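Putative lipoprotein (Campylobacter jejuni subsp. jejuni, PDB 4GIO) is of unknown function but, as a putative bacterial lipoprotein, carries a novel variant of the immunoglobulin fold and belongs to a family of uncharacterised proteins. Local coordinates at residues T13-S18 and D98-I103; T47-V52 and I79-E84; R67-E72 and A91-A96; S23-F28 and F40-R45. All coordinates share one frame; numbering follows the deposited sequence.

Contact 1: residues T13-S18 and D98-I103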
loop_
_atom_site.group_PDB
_atom_site.type_symbol
_atom_site.label_atom_id
_atom_site.label_comp_id
_atom_site.label_asym_id
_atom_site.label_seq_id
_atom_site.Cartn_x
_atom_site.Cartn_y
_atom_site.Cartn_z
ATOM N N THR A 13 6.577 -4.870 -4.899
ATOM C CA THR A 13 5.696 -3.729 -4.656
ATOM C C THR A 13 5.042 -3.788 -3.278
ATOM O O THR A 13 5.011 -2.785 -2.536
ATOM C CB THR A 13 4.627 -3.638 -5.742
ATOM O OG1 THR A 13 5.266 -3.604 -7.030
ATOM C CG2 THR A 13 3.806 -2.386 -5.581
ATOM N N VAL A 14 4.519 -4.967 -2.913
ATOM C CA VAL A 14 3.982 -5.114 -1.574
ATOM C C VAL A 14 4.902 -6.038 -0.786
ATOM O O VAL A 14 5.193 -7.132 -1.229
ATOM C CB VAL A 14 2.572 -5.644 -1.605
ATOM C CG1 VAL A 14 1.918 -5.532 -0.143
ATOM C CG2 VAL A 14 1.790 -4.920 -2.615
ATOM N N ILE A 15 5.435 -5.563 0.332
ATOM C CA ILE A 15 6.391 -6.332 1.104
ATOM C C ILE A 15 5.705 -6.708 2.437
ATOM O O ILE A 15 5.410 -5.825 3.259
ATOM C CB ILE A 15 7.601 -5.474 1.434
ATOM C CG1 ILE A 15 8.216 -4.993 0.106
ATOM C CG2 ILE A 15 8.637 -6.303 2.264
ATOM C CD1 ILE A 15 9.064 -3.757 0.293
ATOM N N LEU A 16 5.488 -7.991 2.654
ATOM C CA LEU A 16 4.805 -8.496 3.887
ATOM C C LEU A 16 5.775 -9.029 4.898
ATOM O O LEU A 16 6.675 -9.769 4.548
ATOM C CB LEU A 16 3.856 -9.638 3.497
ATOM C CG LEU A 16 2.828 -9.414 2.411
ATOM C CD1 LEU A 16 2.021 -10.708 2.287
ATOM C CD2 LEU A 16 1.898 -8.269 2.843
ATOM N N GLY A 17 5.577 -8.721 6.185
ATOM C CA GLY A 17 6.419 -9.240 7.209
ATOM C C GLY A 17 6.184 -10.768 7.398
ATOM O O GLY A 17 5.159 -11.319 6.959
ATOM N N SER A 18 7.121 -11.401 8.084
ATOM C CA SER A 18 7.089 -12.839 8.393
ATOM C C SER A 18 5.872 -13.366 9.196
ATOM O O SER A 18 5.513 -14.533 9.073
ATOM C CB SER A 18 8.403 -13.283 9.037
ATOM O OG SER A 18 8.628 -12.701 10.278
ATOM N N ASP A 98 4.980 5.025 -9.394
ATOM C CA ASP A 98 4.810 3.700 -8.822
ATOM C C ASP A 98 4.867 3.846 -7.280
ATOM O O ASP A 98 4.986 4.962 -6.754
ATOM C CB ASP A 98 5.918 2.791 -9.374
ATOM C CG ASP A 98 5.618 1.261 -9.157
ATOM O OD1 ASP A 98 4.489 0.884 -8.677
ATOM O OD2 ASP A 98 6.581 0.458 -9.410
ATOM N N PHE A 99 4.775 2.751 -6.549
ATOM C CA PHE A 99 4.736 2.829 -5.071
ATOM C C PHE A 99 5.331 1.524 -4.500
ATOM O O PHE A 99 5.483 0.552 -5.202
ATOM C CB PHE A 99 3.277 2.980 -4.584
ATOM C CG PHE A 99 2.430 1.690 -4.761
ATOM C CD1 PHE A 99 1.863 1.379 -5.990
ATOM C CD2 PHE A 99 2.201 0.811 -3.690
ATOM C CE1 PHE A 99 1.074 0.225 -6.198
ATOM C CE2 PHE A 99 1.381 -0.374 -3.865
ATOM C CZ PHE A 99 0.841 -0.674 -5.121
ATOM N N ARG A 100 5.675 1.560 -3.233
ATOM C CA ARG A 100 6.068 0.364 -2.474
ATOM C C ARG A 100 5.290 0.388 -1.163
ATOM O O ARG A 100 5.173 1.422 -0.544
ATOM C CB ARG A 100 7.542 0.382 -2.186
ATOM C CG ARG A 100 8.101 -0.918 -1.642
ATOM C CD ARG A 100 9.680 -0.881 -1.568
ATOM N NE ARG A 100 10.176 -1.163 -2.931
ATOM C CZ ARG A 100 10.944 -0.359 -3.666
ATOM N NH1 ARG A 100 11.434 0.768 -3.173
ATOM N NH2 ARG A 100 11.241 -0.732 -4.907
ATOM N N LEU A 101 4.733 -0.755 -0.766
ATOM C CA LEU A 101 3.889 -0.819 0.402
ATOM C C LEU A 101 4.449 -1.856 1.367
ATOM O O LEU A 101 4.541 -3.014 1.008
ATOM C CB LEU A 101 2.434 -1.144 0.024
ATOM C CG LEU A 101 1.454 -1.406 1.182
ATOM C CD1 LEU A 101 1.248 -0.142 2.066
ATOM C CD2 LEU A 101 0.066 -1.838 0.649
ATOM N N GLU A 102 4.825 -1.448 2.566
ATOM C CA GLU A 102 5.218 -2.449 3.557
ATOM C C GLU A 102 4.034 -2.746 4.507
ATOM O O GLU A 102 3.344 -1.836 4.901
ATOM C CB GLU A 102 6.367 -1.896 4.419
ATOM C CG GLU A 102 7.606 -1.628 3.636
ATOM C CD GLU A 102 8.690 -0.956 4.506
ATOM O OE1 GLU A 102 8.464 -0.797 5.706
ATOM O OE2 GLU A 102 9.781 -0.640 4.013
ATOM N N ILE A 103 3.818 -3.993 4.854
ATOM C CA ILE A 103 2.795 -4.374 5.804
ATOM C C ILE A 103 3.357 -5.362 6.821
ATOM O O ILE A 103 3.967 -6.318 6.479
ATOM C CB ILE A 103 1.541 -5.013 5.138
ATOM C CG1 ILE A 103 1.078 -4.214 3.964
ATOM C CG2 ILE A 103 0.377 -5.157 6.119
ATOM C CD1 ILE A 103 0.038 -4.845 3.202
HETATM O O HOH W 1 6.722 -1.108 -7.161
#

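Contact 2: residues T47-V52 and I79-E84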
loop_
_atom_site.group_PDB
_atom_site.type_symbol
_atom_site.label_atom_id
_atom_site.label_comp_id
_atom_site.label_asym_id
_atom_site.label_seq_id
_atom_site.Cartn_x
_atom_site.Cartn_y
_atom_site.Cartn_z
ATOM N N THR A 47 -8.608 -14.780 6.972
ATOM C CA THR A 47 -9.628 -15.566 7.630
ATOM C C THR A 47 -9.979 -15.036 9.013
ATOM O O THR A 47 -11.149 -14.951 9.380
ATOM C CB THR A 47 -9.204 -17.017 7.813
ATOM O OG1 THR A 47 -8.318 -17.431 6.746
ATOM C CG2 THR A 47 -10.501 -17.851 7.919
ATOM N N PHE A 48 -8.963 -14.632 9.748
ATOM C CA PHE A 48 -9.067 -14.105 11.095
ATOM C C PHE A 48 -8.792 -12.634 11.097
ATOM O O PHE A 48 -7.966 -12.126 10.322
ATOM C CB PHE A 48 -7.986 -14.758 11.960
ATOM C CG PHE A 48 -8.048 -16.241 11.955
ATOM C CD1 PHE A 48 -9.282 -16.889 12.231
ATOM C CD2 PHE A 48 -6.897 -17.002 11.756
ATOM C CE1 PHE A 48 -9.378 -18.271 12.268
ATOM C CE2 PHE A 48 -6.976 -18.396 11.790
ATOM C CZ PHE A 48 -8.219 -19.031 12.038
ATOM N N ALA A 49 -9.441 -11.946 12.005
ATOM C CA ALA A 49 -9.259 -10.521 12.162
ATOM C C ALA A 49 -7.772 -10.230 12.492
ATOM O O ALA A 49 -7.156 -10.927 13.274
ATOM C CB ALA A 49 -10.171 -10.020 13.267
ATOM N N LYS A 50 -7.183 -9.235 11.849
ATOM C CA LYS A 50 -5.772 -8.929 12.105
ATOM C C LYS A 50 -5.607 -7.424 12.200
ATOM O O LYS A 50 -6.234 -6.703 11.413
ATOM C CB LYS A 50 -4.945 -9.325 10.888
ATOM C CG LYS A 50 -4.099 -10.538 11.047
ATOM C CD LYS A 50 -4.685 -11.602 10.161
ATOM C CE LYS A 50 -3.665 -12.602 9.677
ATOM N NZ LYS A 50 -3.226 -13.449 10.820
ATOM N N ASP A 51 -4.736 -6.968 13.094
ATOM C CA ASP A 51 -4.365 -5.575 13.101
ATOM C C ASP A 51 -2.982 -5.546 12.433
ATOM O O ASP A 51 -2.071 -6.287 12.805
ATOM C CB ASP A 51 -4.303 -4.962 14.507
ATOM C CG ASP A 51 -5.699 -4.704 15.114
ATOM O OD1 ASP A 51 -6.620 -4.199 14.415
ATOM O OD2 ASP A 51 -5.893 -5.086 16.274
ATOM N N VAL A 52 -2.871 -4.696 11.434
ATOM C CA VAL A 52 -1.600 -4.496 10.781
ATOM C C VAL A 52 -1.163 -3.060 10.736
ATOM O O VAL A 52 -1.953 -2.129 10.986
ATOM C CB VAL A 52 -1.631 -5.069 9.342
ATOM C CG1 VAL A 52 -2.053 -6.501 9.426
ATOM C CG2 VAL A 52 -2.566 -4.235 8.455
ATOM N N ILE A 79 -7.987 -5.358 9.765
ATOM C CA ILE A 79 -8.569 -6.249 8.731
ATOM C C ILE A 79 -9.576 -7.191 9.455
ATOM O O ILE A 79 -9.146 -8.065 10.238
ATOM C CB ILE A 79 -7.464 -7.059 8.018
ATOM C CG1 ILE A 79 -6.455 -6.076 7.360
ATOM C CG2 ILE A 79 -8.024 -7.909 6.933
ATOM C CD1 ILE A 79 -5.224 -6.791 6.913
ATOM N N PRO A 80 -10.892 -6.945 9.294
ATOM C CA PRO A 80 -11.951 -7.815 9.932
ATOM C C PRO A 80 -11.934 -9.218 9.370
ATOM O O PRO A 80 -11.561 -9.418 8.229
ATOM C CB PRO A 80 -13.277 -7.113 9.556
ATOM C CG PRO A 80 -12.900 -5.661 9.339
ATOM C CD PRO A 80 -11.504 -5.759 8.659
ATOM N N ALA A 81 -12.279 -10.198 10.195
ATOM C CA ALA A 81 -12.380 -11.559 9.721
ATOM C C ALA A 81 -13.227 -11.782 8.420
ATOM O O ALA A 81 -14.379 -11.419 8.344
ATOM C CB ALA A 81 -12.849 -12.508 10.907
ATOM N N GLY A 82 -12.617 -12.393 7.411
ATOM C CA GLY A 82 -13.279 -12.683 6.142
ATOM C C GLY A 82 -14.002 -11.596 5.347
ATOM O O GLY A 82 -14.772 -11.935 4.453
ATOM N N GLN A 83 -13.779 -10.314 5.679
ATOM C CA GLN A 83 -14.324 -9.143 4.949
ATOM C C GLN A 83 -13.187 -8.632 4.024
ATOM O O GLN A 83 -12.075 -8.429 4.478
ATOM C CB GLN A 83 -14.612 -7.980 5.919
ATOM C CG GLN A 83 -16.060 -7.778 6.522
ATOM C CD GLN A 83 -16.214 -6.360 7.193
ATOM O OE1 GLN A 83 -15.733 -5.358 6.643
ATOM N NE2 GLN A 83 -16.865 -6.292 8.373
ATOM N N GLU A 84 -13.479 -8.389 2.752
ATOM C CA GLU A 84 -12.520 -7.716 1.862
ATOM C C GLU A 84 -12.227 -6.306 2.331
ATOM O O GLU A 84 -13.128 -5.587 2.656
ATOM C CB GLU A 84 -13.056 -7.722 0.445
ATOM C CG GLU A 84 -12.207 -7.105 -0.577
ATOM C CD GLU A 84 -12.849 -7.216 -1.968
ATOM O OE1 GLU A 84 -12.812 -8.322 -2.580
ATOM O OE2 GLU A 84 -13.392 -6.192 -2.435
#

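Contact 3: residues R67-E72 and A91-A96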
loop_
_atom_site.group_PDB
_atom_site.type_symbol
_atom_site.label_atom_id
_atom_site.label_comp_id
_atom_site.label_asym_id
_atom_site.label_seq_id
_atom_site.Cartn_x
_atom_site.Cartn_y
_atom_site.Cartn_z
ATOM N N ARG A 67 11.966 11.259 -2.053
ATOM C CA ARG A 67 12.306 11.524 -0.674
ATOM C C ARG A 67 11.973 12.916 -0.289
ATOM O O ARG A 67 12.080 13.225 0.883
ATOM C CB ARG A 67 13.808 11.258 -0.437
ATOM C CG ARG A 67 14.175 9.773 -0.508
ATOM C CD ARG A 67 15.721 9.428 -0.446
ATOM N NE ARG A 67 15.919 8.132 -1.125
ATOM C CZ ARG A 67 15.869 6.951 -0.522
ATOM N NH1 ARG A 67 15.628 6.895 0.779
ATOM N NH2 ARG A 67 15.953 5.818 -1.216
ATOM N N ASP A 68 11.583 13.769 -1.242
ATOM C CA ASP A 68 11.221 15.145 -0.932
ATOM C C ASP A 68 9.712 15.432 -0.981
ATOM O O ASP A 68 9.334 16.567 -1.106
ATOM C CB ASP A 68 12.005 16.155 -1.812
ATOM C CG ASP A 68 11.663 16.021 -3.283
ATOM O OD1 ASP A 68 11.321 14.886 -3.726
ATOM O OD2 ASP A 68 11.678 17.053 -3.997
ATOM N N VAL A 69 8.860 14.421 -0.779
ATOM C CA VAL A 69 7.382 14.590 -0.784
ATOM C C VAL A 69 6.930 14.380 0.658
ATOM O O VAL A 69 7.677 13.826 1.410
ATOM C CB VAL A 69 6.687 13.523 -1.708
ATOM C CG1 VAL A 69 7.115 13.675 -3.141
ATOM C CG2 VAL A 69 7.019 12.073 -1.177
ATOM N N LEU A 70 5.765 14.887 1.076
ATOM C CA LEU A 70 5.303 14.743 2.453
ATOM C C LEU A 70 5.005 13.256 2.647
ATOM O O LEU A 70 4.216 12.686 1.910
ATOM C CB LEU A 70 4.011 15.532 2.706
ATOM C CG LEU A 70 4.105 16.980 3.167
ATOM C CD1 LEU A 70 2.725 17.590 3.468
ATOM C CD2 LEU A 70 5.037 17.167 4.374
ATOM N N ASN A 71 5.690 12.603 3.562
ATOM C CA ASN A 71 5.311 11.217 3.771
ATOM C C ASN A 71 4.439 11.070 4.988
ATOM O O ASN A 71 4.566 11.798 5.981
ATOM C CB ASN A 71 6.516 10.259 3.791
ATOM C CG ASN A 71 7.238 10.224 2.445
ATOM O OD1 ASN A 71 6.694 9.703 1.431
ATOM N ND2 ASN A 71 8.423 10.848 2.403
ATOM N N GLU A 72 3.527 10.123 4.859
ATOM C CA GLU A 72 2.657 9.709 5.905
ATOM C C GLU A 72 3.406 8.713 6.822
ATOM O O GLU A 72 4.197 7.859 6.391
ATOM C CB GLU A 72 1.413 9.142 5.210
ATOM C CG GLU A 72 0.566 8.135 5.950
ATOM C CD GLU A 72 -0.442 7.421 4.994
ATOM O OE1 GLU A 72 -0.083 6.403 4.270
ATOM O OE2 GLU A 72 -1.590 7.915 4.987
ATOM N N ALA A 91 -1.217 9.696 -4.413
ATOM C CA ALA A 91 0.009 10.497 -4.280
ATOM C C ALA A 91 -0.304 11.997 -4.164
ATOM O O ALA A 91 -1.337 12.444 -4.663
ATOM C CB ALA A 91 0.848 10.264 -5.466
ATOM N N SER A 92 0.625 12.766 -3.578
ATOM C CA SER A 92 0.482 14.226 -3.409
ATOM C C SER A 92 1.451 14.927 -4.363
ATOM O O SER A 92 1.451 16.145 -4.464
ATOM C CB SER A 92 0.710 14.667 -1.939
ATOM O OG SER A 92 2.044 14.297 -1.558
ATOM N N ASP A 93 2.167 14.162 -5.197
ATOM C CA ASP A 93 3.136 14.760 -6.067
ATOM C C ASP A 93 2.975 14.094 -7.423
ATOM O O ASP A 93 2.890 12.861 -7.486
ATOM C CB ASP A 93 4.553 14.554 -5.484
ATOM C CG ASP A 93 5.631 15.360 -6.223
ATOM O OD1 ASP A 93 5.876 15.076 -7.382
ATOM O OD2 ASP A 93 6.190 16.299 -5.630
ATOM N N THR A 94 2.966 14.888 -8.518
ATOM C CA THR A 94 2.798 14.333 -9.847
ATOM C C THR A 94 3.968 13.472 -10.362
ATOM O O THR A 94 3.766 12.696 -11.238
ATOM C CB THR A 94 2.464 15.415 -10.948
ATOM O OG1 THR A 94 3.474 16.405 -10.912
ATOM C CG2 THR A 94 1.097 16.060 -10.736
ATOM N N ARG A 95 5.158 13.580 -9.772
ATOM C CA ARG A 95 6.300 12.748 -10.126
ATOM C C ARG A 95 6.159 11.289 -9.702
ATOM O O ARG A 95 6.876 10.407 -10.244
ATOM C CB ARG A 95 7.575 13.294 -9.486
ATOM C CG ARG A 95 8.129 14.555 -10.125
ATOM C CD ARG A 95 9.273 15.091 -9.289
ATOM N NE ARG A 95 8.783 15.490 -7.957
ATOM C CZ ARG A 95 9.546 15.548 -6.864
ATOM N NH1 ARG A 95 10.858 15.271 -6.919
ATOM N NH2 ARG A 95 9.008 15.897 -5.707
ATOM N N ALA A 96 5.203 10.981 -8.807
ATOM C CA ALA A 96 4.958 9.568 -8.408
ATOM C C ALA A 96 4.401 8.762 -9.590
ATOM O O ALA A 96 3.335 9.124 -10.162
ATOM C CB ALA A 96 3.997 9.547 -7.182
HETATM O O HOH W 2 3.990 16.045 -1.061
#

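Contact 4: residues S23-F28 and F40-R45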
loop_
_atom_site.group_PDB
_atom_site.type_symbol
_atom_site.label_atom_id
_atom_site.label_comp_id
_atom_site.label_asym_id
_atom_site.label_seq_id
_atom_site.Cartn_x
_atom_site.Cartn_y
_atom_site.Cartn_z
ATOM N N SER A 23 -0.900 -15.015 1.547
ATOM C CA SER A 23 -2.070 -14.788 0.716
ATOM C C SER A 23 -2.862 -13.560 1.166
ATOM O O SER A 23 -3.963 -13.357 0.694
ATOM C CB SER A 23 -2.990 -16.025 0.663
ATOM O OG SER A 23 -3.741 -16.162 1.890
ATOM N N LEU A 24 -2.318 -12.771 2.092
ATOM C CA LEU A 24 -3.014 -11.534 2.560
ATOM C C LEU A 24 -3.414 -10.606 1.439
ATOM O O LEU A 24 -4.542 -10.124 1.390
ATOM C CB LEU A 24 -2.160 -10.723 3.537
ATOM C CG LEU A 24 -2.932 -9.553 4.212
ATOM C CD1 LEU A 24 -4.039 -10.071 5.144
ATOM C CD2 LEU A 24 -1.914 -8.760 5.004
ATOM N N VAL A 25 -2.482 -10.371 0.518
ATOM C CA VAL A 25 -2.763 -9.468 -0.606
ATOM C C VAL A 25 -3.463 -10.221 -1.746
ATOM O O VAL A 25 -2.882 -11.135 -2.309
ATOM C CB VAL A 25 -1.448 -8.837 -1.146
ATOM C CG1 VAL A 25 -1.750 -7.960 -2.354
ATOM C CG2 VAL A 25 -0.772 -8.015 -0.036
ATOM N N LYS A 26 -4.676 -9.831 -2.061
ATOM C CA LYS A 26 -5.493 -10.443 -3.131
ATOM C C LYS A 26 -5.086 -9.949 -4.515
ATOM O O LYS A 26 -4.900 -10.738 -5.456
ATOM C CB LYS A 26 -6.963 -10.119 -2.867
ATOM C CG LYS A 26 -7.645 -11.033 -1.803
ATOM C CD LYS A 26 -6.642 -11.774 -0.858
ATOM C CE LYS A 26 -6.522 -13.239 -1.275
ATOM N NZ LYS A 26 -6.328 -14.113 -0.118
ATOM N N GLN A 27 -4.914 -8.634 -4.634
ATOM C CA GLN A 27 -4.417 -8.057 -5.861
ATOM C C GLN A 27 -4.111 -6.585 -5.570
ATOM O O GLN A 27 -4.508 -6.031 -4.535
ATOM C CB GLN A 27 -5.458 -8.130 -6.984
ATOM C CG GLN A 27 -6.772 -7.470 -6.602
ATOM C CD GLN A 27 -7.718 -7.258 -7.771
ATOM O OE1 GLN A 27 -8.633 -8.052 -7.988
ATOM N NE2 GLN A 27 -7.529 -6.146 -8.506
ATOM N N PHE A 28 -3.409 -5.964 -6.505
ATOM C CA PHE A 28 -3.289 -4.509 -6.466
ATOM C C PHE A 28 -3.294 -3.903 -7.857
ATOM O O PHE A 28 -3.064 -4.563 -8.850
ATOM C CB PHE A 28 -2.078 -4.096 -5.653
ATOM C CG PHE A 28 -0.788 -4.481 -6.248
ATOM C CD1 PHE A 28 -0.167 -3.657 -7.167
ATOM C CD2 PHE A 28 -0.185 -5.676 -5.889
ATOM C CE1 PHE A 28 1.037 -4.010 -7.702
ATOM C CE2 PHE A 28 1.033 -6.022 -6.410
ATOM C CZ PHE A 28 1.639 -5.178 -7.340
ATOM N N PHE A 40 -3.310 4.165 -5.926
ATOM C CA PHE A 40 -3.248 2.703 -5.960
ATOM C C PHE A 40 -4.299 2.130 -5.053
ATOM O O PHE A 40 -4.765 2.821 -4.116
ATOM C CB PHE A 40 -1.832 2.145 -5.693
ATOM C CG PHE A 40 -1.331 2.320 -4.277
ATOM C CD1 PHE A 40 -1.757 1.455 -3.251
ATOM C CD2 PHE A 40 -0.416 3.349 -3.963
ATOM C CE1 PHE A 40 -1.277 1.598 -1.946
ATOM C CE2 PHE A 40 0.110 3.525 -2.619
ATOM C CZ PHE A 40 -0.333 2.611 -1.617
ATOM N N GLU A 41 -4.680 0.865 -5.321
ATOM C CA GLU A 41 -5.669 0.137 -4.481
ATOM C C GLU A 41 -5.121 -1.226 -4.216
ATOM O O GLU A 41 -4.673 -1.892 -5.159
ATOM C CB GLU A 41 -7.004 -0.066 -5.194
ATOM C CG GLU A 41 -7.886 1.156 -5.155
ATOM C CD GLU A 41 -9.218 1.012 -5.982
ATOM O OE1 GLU A 41 -9.909 2.069 -6.183
ATOM O OE2 GLU A 41 -9.565 -0.136 -6.408
ATOM N N VAL A 42 -5.073 -1.618 -2.954
ATOM C CA VAL A 42 -4.564 -2.945 -2.615
ATOM C C VAL A 42 -5.755 -3.615 -1.915
ATOM O O VAL A 42 -6.358 -3.022 -1.030
ATOM C CB VAL A 42 -3.336 -2.869 -1.724
ATOM C CG1 VAL A 42 -2.831 -4.299 -1.260
ATOM C CG2 VAL A 42 -2.165 -2.094 -2.440
ATOM N N ILE A 43 -6.096 -4.836 -2.317
ATOM C CA ILE A 43 -7.201 -5.531 -1.677
ATOM C C ILE A 43 -6.564 -6.581 -0.745
ATOM O O ILE A 43 -5.685 -7.346 -1.161
ATOM C CB ILE A 43 -8.132 -6.202 -2.696
ATOM C CG1 ILE A 43 -8.746 -5.129 -3.589
ATOM C CG2 ILE A 43 -9.271 -7.018 -1.930
ATOM C CD1 ILE A 43 -9.499 -5.662 -4.772
ATOM N N LEU A 44 -7.020 -6.577 0.509
ATOM C CA LEU A 44 -6.503 -7.462 1.552
ATOM C C LEU A 44 -7.646 -8.365 2.032
ATOM O O LEU A 44 -8.806 -7.942 2.014
ATOM C CB LEU A 44 -5.964 -6.647 2.731
ATOM C CG LEU A 44 -4.871 -5.610 2.340
ATOM C CD1 LEU A 44 -4.546 -4.716 3.473
ATOM C CD2 LEU A 44 -3.553 -6.266 1.836
ATOM N N ARG A 45 -7.327 -9.605 2.392
ATOM C CA ARG A 45 -8.284 -10.446 3.163
ATOM C C ARG A 45 -7.651 -11.563 3.973
ATOM O O ARG A 45 -6.640 -12.171 3.576
ATOM C CB ARG A 45 -9.500 -11.005 2.403
ATOM C CG ARG A 45 -9.363 -11.225 0.966
ATOM C CD ARG A 45 -10.439 -12.296 0.471
ATOM N NE ARG A 45 -11.688 -11.785 -0.084
ATOM C CZ ARG A 45 -12.836 -11.768 0.592
ATOM N NH1 ARG A 45 -13.924 -11.314 0.028
ATOM N NH2 ARG A 45 -12.872 -12.203 1.838
HETATM O O HOH W 3 -5.103 -14.220 4.134
#

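Contact 1: residues T13-S18 and D98-I103
The Phe99 ring has the methyl CG2 of Thr13 over one face, 3.7 Å from the ring centroid and offset toward the rim, a CH-pi contact; the ring of Phe40 stacks on the opposite face. CG2 gets there by standing anti to the backbone N of Thr13, which leaves OG1 to donate to a water, and this passes its own hydrogens to Asp98 OD2 and Phe99 O. Threonine suits the place: one branch is apolar, the other polar. At the Arg100 guanidinium the approach is oblique, as Ile15 CD1 packs on the aliphatic stem, 3.5 Å from Arg100 CD.

Strands 14-16 and 98-105 run parallel at the border of the mixed sheet of an immunoglobulin-like sandwich. Leu101 N donates to Thr13 O (2.7 Å), Ile15 N to Leu101 O (2.8 Å), Ile103 N to Ile15 O and Gly17 N to Ile103 O, all nearly straight except the last, at 151°. On the inner face Ile103 CD1 lies 3.9 Å from Val14 CG1 and is also met by Leu16 CD2, while Leu101 touches Val42 of the facing sheet. Ile15 and Glu102 share the outer face, where a carboxylate can reach solvent.

Contact 2: residues T47-V52 and I79-E84
Thr47 meets Ala81 through its backbone: Thr47 O lies 3.3 Å from Ala81 CB, while the threonine side chain turns away. Phe48 likewise directs its ring away, and only its main chain passes near the turn at 80-83. Ala49 is the tight point, with its CA 3.1 Å from Ile79 O in a CA-H...O contact and its CB 4.4 Å from Ala81 CB. Two small methyls suit this place, because the backbones run close here, with Ala49 CA and Ala81 CA 4.1 Å apart.

At Lys50 true sheet pairing begins. Lys50 N donates to Ile79 O (2.8 Å) and Ile79 N to Lys50 O (2.8 Å), the two bonds of an antiparallel hydrogen-bonded pair. The lysine stem starts on the same face as Ile79, but its amino end leads away, so the charge is not carried into the apolar layer. Asp51 turns the other way and forms a salt bridge with Arg78. Val52 closes the contact: both its methyls approach Ile79 CD1, CG2 at 4.0 Å, and the two branched side chains cross obliquely. Ile79 reaches on to Leu44 in the facing sheet and to Leu24 just before strand 25-32, as fits a buried apolar residue.

Beyond Ile79 the chain makes a type II turn from Pro80 to Gln83. Proline precedes its corner, and Gly82 adopts the positive phi (53°) of the third position. Such a turn, leading from the last bridge of strand 75-79 into strand 85-90, is the loop that carries the chain between the two sheets of a beta sandwich.

Contact 3: residues R67-E72 and A91-A96
Ser92 and Leu70 are joined by a water, which lies 2.7 Å from Ser92 OG and accepts from Leu70 N at 3.0 Å. A small hydroxyl residue suits the spot, since it can hold the water that takes up this backbone N-H.

Asp93 presents both carbon and oxygen. Its CB takes Val69 CG1 at 3.6 Å, the two side chains crossing at about a right angle, and the valine methyl also borders the carboxylate. CG stands anti to the backbone N (chi1 -170°), and from there the carboxylate turns back to the chain: Asp93 OD1 accepts from Arg95 N at 2.9 Å through its anti lone pair. This is an Asx turn, and it shares its residues with a type I turn from Asp93 to Ala96 in the connection between strands 85-90 and 98-105 of the sandwich; the 67-72 loop links strands 50-59 and 75-79.

Arg95 folds back at chi3 (-64°), and its side-on pair of nitrogens grips Asp93: NE goes to OD1, and NH2 goes to OD2 at 2.8 Å, nearly straight and in the guanidinium plane, although it meets OD2 from well above the carboxylate plane. The far end, NH1 and NH2, converges on one atom, Asp68 OD1, each at 3.2 Å. The carboxylate and guanidinium planes stand 87° apart. Arginine's positive charge probably eases the repulsion between Asp68 OD1 and Asp93 OD2, 5.7 Å apart.

Contact 4: residues S23-F28 and F40-R45
Lys26 and Ile43 are joined through the backbone, Lys26 N donating to Ile43 O at 2.8 Å. Ile43 N in turn donates to Gln27 O, nearly straight at 176°, so that two residues of one strand face a single residue of the other. This is a beta bulge: Val25 pairs with Leu44 and Phe28 with Val42, three steps against two. Arg45 N to Leu24 O (3.0 Å) continues the pairing beyond it.

Apolar packing occupies the inner face. Val25 CG2 touches Leu44 CD2 at 3.8 Å, its other methyl CG1 meets Val42 CG1, and Val42 CG2 lies against Phe28 CB, also at 3.8 Å. Branched residues suit the extended backbone and fill this layer. Because of the bulge, Val25 and Phe28 share the face although they are three residues apart.

The outer face carries longer, polar chains. Gln27 runs beside Ile43, its CG 3.7 Å from Ile43 CD1. Lys26, bent at chi2 (20°), crosses Arg45 at about a right angle, stem on stem, while Lys26 NZ bonds Ser23 O (2.6 Å). The two positive groups stay apart. A water bridges the segments, donating to Arg45 O and lying 3.3 Å from Ser23 OG.

Strands 25-32 and 38-44 form a hairpin. Strand 85-90 flanks 38-44 on its other edge, while Val25 and Phe28 pack on Val14 of strand 14-16 and Leu44 on Leu77 and Ile79 of strand 75-79.

Overall arrangement
The four contacts hold together one all-beta sandwich. Contact 1 closes the longest span of chain and lies nearest the middle; contact 4 joins two strands of the facing sheet, with centres about 11 Å from contact 1. These two meet in the core, where Val14 packs on Val25 and Thr13 on Phe28. Contact 2 shares the mixed sheet with contact 1 and touches contact 4. Contact 3 ties loops at the other end, its centre about 29 Å from that of contact 2. Along the chain contact 4 closes first; contacts 2 and 3 then interleave, all within the span of contact 1. Contacts 1 and 4 thus tie strands within each sheet; 2 and 3 secure loops at the ends.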